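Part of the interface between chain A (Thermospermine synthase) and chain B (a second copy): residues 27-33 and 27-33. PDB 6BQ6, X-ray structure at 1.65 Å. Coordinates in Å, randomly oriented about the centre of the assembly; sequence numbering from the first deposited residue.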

ATOM      1  N   LYS A  27       1.439  -1.842 -11.497  1.00 62.59           N
ATOM      2  CA  LYS A  27       1.535  -1.627 -10.046  1.00 53.57           C
ATOM      3  C   LYS A  27       1.269  -0.186  -9.575  1.00 45.45           C
ATOM      4  O   LYS A  27       1.416   0.078  -8.393  1.00 43.37           O
ATOM      5  N   SER A  28       0.890   0.733 -10.465  1.00 40.96           N
ATOM      6  CA  SER A  28       0.837   2.158 -10.100  1.00 38.09           C
ATOM      7  C   SER A  28      -0.386   2.533  -9.266  1.00 33.44           C
ATOM      8  O   SER A  28      -0.207   3.110  -8.192  1.00 31.31           O
ATOM      9  N   CYS A  29      -1.607   2.229  -9.744  1.00 28.35           N
ATOM     10  CA  CYS A  29      -2.820   2.815  -9.220  1.00 26.94           C
ATOM     11  C   CYS A  29      -3.689   1.762  -8.569  1.00 25.42           C
ATOM     12  O   CYS A  29      -3.823   0.645  -9.132  1.00 24.27           O
ATOM     13  N   TRP A  30      -4.239   2.100  -7.390  1.00 24.48           N
ATOM     14  CA  TRP A  30      -4.920   1.128  -6.527  1.00 24.27           C
ATOM     15  C   TRP A  30      -6.184   1.671  -5.940  1.00 24.66           C
ATOM     16  O   TRP A  30      -6.269   2.865  -5.621  1.00 25.52           O
ATOM     17  N   TYR A  31      -7.212   0.801  -5.841  1.00 24.15           N
ATOM     18  CA  TYR A  31      -8.390   1.033  -5.012  1.00 25.48           C
ATOM     19  C   TYR A  31      -8.204   0.188  -3.755  1.00 25.83           C
ATOM     20  O   TYR A  31      -7.878  -0.988  -3.841  1.00 24.68           O
ATOM     21  N   GLU A  32      -8.385   0.808  -2.605  1.00 26.35           N
ATOM     22  CA  GLU A  32      -8.153   0.142  -1.330  1.00 28.73           C
ATOM     23  C   GLU A  32      -9.447   0.201  -0.565  1.00 27.67           C
ATOM     24  O   GLU A  32     -10.150   1.200  -0.539  1.00 27.72           O
ATOM     25  N   GLU A  33      -9.810  -0.908   0.033  1.00 26.68           N
ATOM     26  CA  GLU A  33     -10.974  -0.924   0.889  1.00 28.97           C
ATOM     27  C   GLU A  33     -10.643  -1.661   2.148  1.00 29.12           C
ATOM     28  O   GLU A  33     -10.015  -2.692   2.110  1.00 26.86           O
TER
ATOM     29  N   LYS B  27     -10.787   8.400   1.218  1.00 58.10           N
ATOM     30  CA  LYS B  27     -10.132   8.530  -0.124  1.00 54.34           C
ATOM     31  C   LYS B  27      -9.592   7.153  -0.489  1.00 48.39           C
ATOM     32  O   LYS B  27      -8.702   6.616   0.178  1.00 47.11           O
ATOM     33  N   SER B  28     -10.181   6.566  -1.526  1.00 42.28           N
ATOM     34  CA  SER B  28     -10.034   5.153  -1.772  1.00 38.31           C
ATOM     35  C   SER B  28      -9.018   4.850  -2.868  1.00 33.63           C
ATOM     36  O   SER B  28      -8.516   3.739  -2.876  1.00 29.42           O
ATOM     37  N   CYS B  29      -8.764   5.792  -3.796  1.00 29.85           N
ATOM     38  CA  CYS B  29      -7.897   5.529  -4.950  1.00 27.10           C
ATOM     39  C   CYS B  29      -6.571   6.275  -4.822  1.00 26.20           C
ATOM     40  O   CYS B  29      -6.559   7.467  -4.538  1.00 25.65           O
ATOM     41  N   TRP B  30      -5.478   5.542  -5.058  1.00 24.52           N
ATOM     42  CA  TRP B  30      -4.120   6.019  -4.813  1.00 24.45           C
ATOM     43  C   TRP B  30      -3.204   5.692  -5.984  1.00 23.87           C
ATOM     44  O   TRP B  30      -3.301   4.618  -6.523  1.00 24.00           O
ATOM     45  N   TYR B  31      -2.332   6.623  -6.357  1.00 24.18           N
ATOM     46  CA  TYR B  31      -1.132   6.331  -7.110  1.00 25.40           C
ATOM     47  C   TYR B  31       0.007   6.067  -6.128  1.00 25.69           C
ATOM     48  O   TYR B  31       0.259   6.877  -5.264  1.00 24.98           O
ATOM     49  N   GLU B  32       0.759   4.998  -6.342  1.00 26.72           N
ATOM     50  CA  GLU B  32       1.831   4.623  -5.455  1.00 29.20           C
ATOM     51  C   GLU B  32       3.107   4.508  -6.260  1.00 29.19           C
ATOM     52  O   GLU B  32       3.154   3.914  -7.328  1.00 27.94           O
ATOM     53  N   GLU B  33       4.148   5.095  -5.732  1.00 29.94           N
ATOM     54  CA  GLU B  33       5.465   4.933  -6.278  1.00 32.54           C
ATOM     55  C   GLU B  33       6.456   4.505  -5.192  1.00 33.18           C
ATOM     56  O   GLU B  33       6.486   5.072  -4.081  1.00 28.42           O
TER

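The unusual feature of this contact is that one residue pairs with its own copy: A:Trp30 lies opposite B:Trp30, and the two main chains hydrogen-bond reciprocally, A:Trp30 N to B:Trp30 O and B:Trp30 N to A:Trp30 O, both 2.8 Å. Two further hydrogen bonds, B:Glu32 N to A:Ser28 O (2.8 Å) and A:Glu32 N to B:Ser28 O (2.9 Å), complete an antiparallel ladder. The backbone supplies these strong bonds; the side chains mainly cover them.

Both tryptophans lie on one face of the sheet, chi1 m and chi2 near 90°, and each folds back on its own chain: A:Trp30 NE1 donates to A:Lys27 O at 2.9 Å, and B:Trp30 NE1 to B:Lys27 O at 3.1 Å. The indole suits this buried place because it offers a broad apolar surface while its single N-H is satisfied locally. One Glu32 from the partner strand approaches each ring: A:Glu32 OE1 is 4.1 Å from B:Trp30 CD1, and B:Glu32 OE1 is 4.0 Å from A:Trp30 NE1. Their CA-to-CB bonds point sideways; chi1 is off the wells (138°) in A:Glu32 and t in B:Glu32. Neither contact is a hydrogen bond; both carboxylates find polar partners elsewhere in the structure.

The other face carries cysteine and tyrosine in cross-strand pairs. Cysteine (m) is compact and mildly apolar, which suits a place beside a tyrosine (t): B:Cys29 SG meets the edge of A:Tyr31, 4.1 Å from CD1, and A:Cys29 SG lies 4.3 Å from B:Tyr31 CD1. A:Tyr31 OH donates to A:Glu33 OE1 (2.7 Å), satisfying the phenol's polar end.

The small serines differ in rotamer yet reach the same tyrosine atom. A:Ser28 is m, and its OG approaches the edge of B:Tyr31 at CE1, 3.5 Å away; B:Ser28 is p, and its CB and OG both lie 3.5 Å from A:Tyr31 CE1.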

ATOM      1  CB  LYS A  27       2.922  -2.056  -9.566  1.00 56.10           C
ATOM      2  CG  LYS A  27       4.035  -1.057  -9.888  1.00 58.59           C
ATOM      3  CD  LYS A  27       5.399  -1.606  -9.481  1.00 62.11           C
ATOM      4  CE  LYS A  27       6.006  -2.467 -10.581  1.00 63.64           C
ATOM      5  NZ  LYS A  27       7.080  -3.331 -10.012  1.00 66.12           N
ATOM      6  CB  SER A  28       0.967   3.100 -11.325  1.00 40.16           C
ATOM      7  OG  SER A  28       2.314   3.177 -11.743  1.00 42.39           O
ATOM      8  CB  CYS A  29      -3.639   3.474 -10.339  1.00 27.31           C
ATOM      9  SG  CYS A  29      -2.719   4.841 -11.116  1.00 30.42           S
ATOM     10  CB  TRP A  30      -3.983   0.687  -5.372  1.00 24.11           C
ATOM     11  CG  TRP A  30      -2.782  -0.006  -5.813  1.00 24.28           C
ATOM     12  CD1 TRP A  30      -1.590   0.549  -6.184  1.00 25.28           C
ATOM     13  CD2 TRP A  30      -2.627  -1.413  -5.956  1.00 23.73           C
ATOM     14  NE1 TRP A  30      -0.720  -0.428  -6.539  1.00 25.37           N
ATOM     15  CE2 TRP A  30      -1.335  -1.644  -6.396  1.00 25.15           C
ATOM     16  CE3 TRP A  30      -3.481  -2.519  -5.755  1.00 24.11           C
ATOM     17  CZ2 TRP A  30      -0.856  -2.932  -6.650  1.00 25.66           C
ATOM     18  CZ3 TRP A  30      -3.015  -3.772  -5.999  1.00 24.21           C
ATOM     19  CH2 TRP A  30      -1.723  -3.979  -6.441  1.00 25.71           C
ATOM     20  CB  TYR A  31      -9.674   0.578  -5.756  1.00 26.54           C
ATOM     21  CG  TYR A  31     -10.859   0.493  -4.846  1.00 28.19           C
ATOM     22  CD1 TYR A  31     -11.484   1.619  -4.421  1.00 29.92           C
ATOM     23  CD2 TYR A  31     -11.312  -0.743  -4.365  1.00 30.17           C
ATOM     24  CE1 TYR A  31     -12.577   1.563  -3.565  1.00 30.56           C
ATOM     25  CE2 TYR A  31     -12.382  -0.825  -3.481  1.00 31.40           C
ATOM     26  CZ  TYR A  31     -13.030   0.339  -3.106  1.00 33.33           C
ATOM     27  OH  TYR A  31     -14.118   0.279  -2.247  1.00 36.30           O
ATOM     28  CB  GLU A  32      -6.982   0.832  -0.648  1.00 32.37           C
ATOM     29  CG  GLU A  32      -7.064   1.113   0.830  1.00 37.52           C
ATOM     30  CD  GLU A  32      -5.980   2.098   1.230  1.00 41.06           C
ATOM     31  OE1 GLU A  32      -4.864   2.039   0.613  1.00 44.01           O
ATOM     32  OE2 GLU A  32      -6.266   2.929   2.118  1.00 44.15           O
ATOM     33  CB  GLU A  33     -12.142  -1.552   0.169  1.00 29.81           C
ATOM     34  CG  GLU A  33     -13.312  -1.683   1.100  1.00 32.09           C
ATOM     35  CD  GLU A  33     -14.610  -1.966   0.419  1.00 34.51           C
ATOM     36  OE1 GLU A  33     -14.656  -1.918  -0.828  1.00 33.10           O
ATOM     37  OE2 GLU A  33     -15.600  -2.181   1.184  1.00 35.22           O
TER
ATOM     38  CB  LYS B  27      -9.029   9.591  -0.126  1.00 56.67           C
ATOM     39  CG  LYS B  27      -9.544  11.032  -0.182  1.00 61.09           C
ATOM     40  CD  LYS B  27     -10.353  11.452   1.057  1.00 64.44           C
ATOM     41  CE  LYS B  27     -10.059  12.880   1.527  1.00 67.51           C
ATOM     42  NZ  LYS B  27     -10.205  13.918   0.460  1.00 69.37           N
ATOM     43  CB  SER B  28     -11.398   4.540  -2.126  1.00 41.25           C
ATOM     44  OG  SER B  28     -11.872   4.998  -3.389  1.00 43.96           O
ATOM     45  CB  CYS B  29      -8.576   5.907  -6.287  1.00 27.03           C
ATOM     46  SG  CYS B  29     -10.026   4.838  -6.582  1.00 31.82           S
ATOM     47  CB  TRP B  30      -3.563   5.361  -3.531  1.00 24.51           C
ATOM     48  CG  TRP B  30      -4.291   5.800  -2.321  1.00 25.41           C
ATOM     49  CD1 TRP B  30      -5.419   5.262  -1.823  1.00 28.20           C
ATOM     50  CD2 TRP B  30      -3.983   6.926  -1.496  1.00 26.79           C
ATOM     51  NE1 TRP B  30      -5.850   5.978  -0.715  1.00 28.45           N
ATOM     52  CE2 TRP B  30      -4.991   7.022  -0.518  1.00 27.74           C
ATOM     53  CE3 TRP B  30      -2.970   7.882  -1.509  1.00 26.27           C
ATOM     54  CZ2 TRP B  30      -4.989   8.017   0.457  1.00 28.82           C
ATOM     55  CZ3 TRP B  30      -2.968   8.867  -0.549  1.00 26.99           C
ATOM     56  CH2 TRP B  30      -3.967   8.923   0.434  1.00 28.22           C
ATOM     57  CB  TYR B  31      -0.745   7.517  -8.000  1.00 26.36           C
ATOM     58  CG  TYR B  31       0.640   7.404  -8.612  1.00 28.36           C
ATOM     59  CD1 TYR B  31       0.915   6.434  -9.544  1.00 28.78           C
ATOM     60  CD2 TYR B  31       1.691   8.253  -8.216  1.00 31.23           C
ATOM     61  CE1 TYR B  31       2.182   6.275 -10.079  1.00 29.65           C
ATOM     62  CE2 TYR B  31       2.945   8.130  -8.774  1.00 31.32           C
ATOM     63  CZ  TYR B  31       3.180   7.116  -9.705  1.00 31.78           C
ATOM     64  OH  TYR B  31       4.437   6.943 -10.268  1.00 32.10           O
ATOM     65  CB  GLU B  32       1.463   3.285  -4.855  1.00 33.39           C
ATOM     66  CG  GLU B  32       2.550   2.576  -4.121  1.00 38.20           C
ATOM     67  CD  GLU B  32       2.030   1.219  -3.706  1.00 41.84           C
ATOM     68  OE1 GLU B  32       2.559   0.234  -4.291  1.00 39.36           O
ATOM     69  OE2 GLU B  32       1.035   1.196  -2.884  1.00 42.19           O
ATOM     70  CB  GLU B  33       5.928   6.210  -6.905  1.00 34.54           C
ATOM     71  CG  GLU B  33       7.202   5.958  -7.735  1.00 37.55           C
ATOM     72  CD  GLU B  33       7.565   7.064  -8.703  1.00 40.30           C
ATOM     73  OE1 GLU B  33       6.692   7.834  -9.083  1.00 40.40           O
ATOM     74  OE2 GLU B  33       8.737   7.146  -9.118  1.00 42.83           O
TER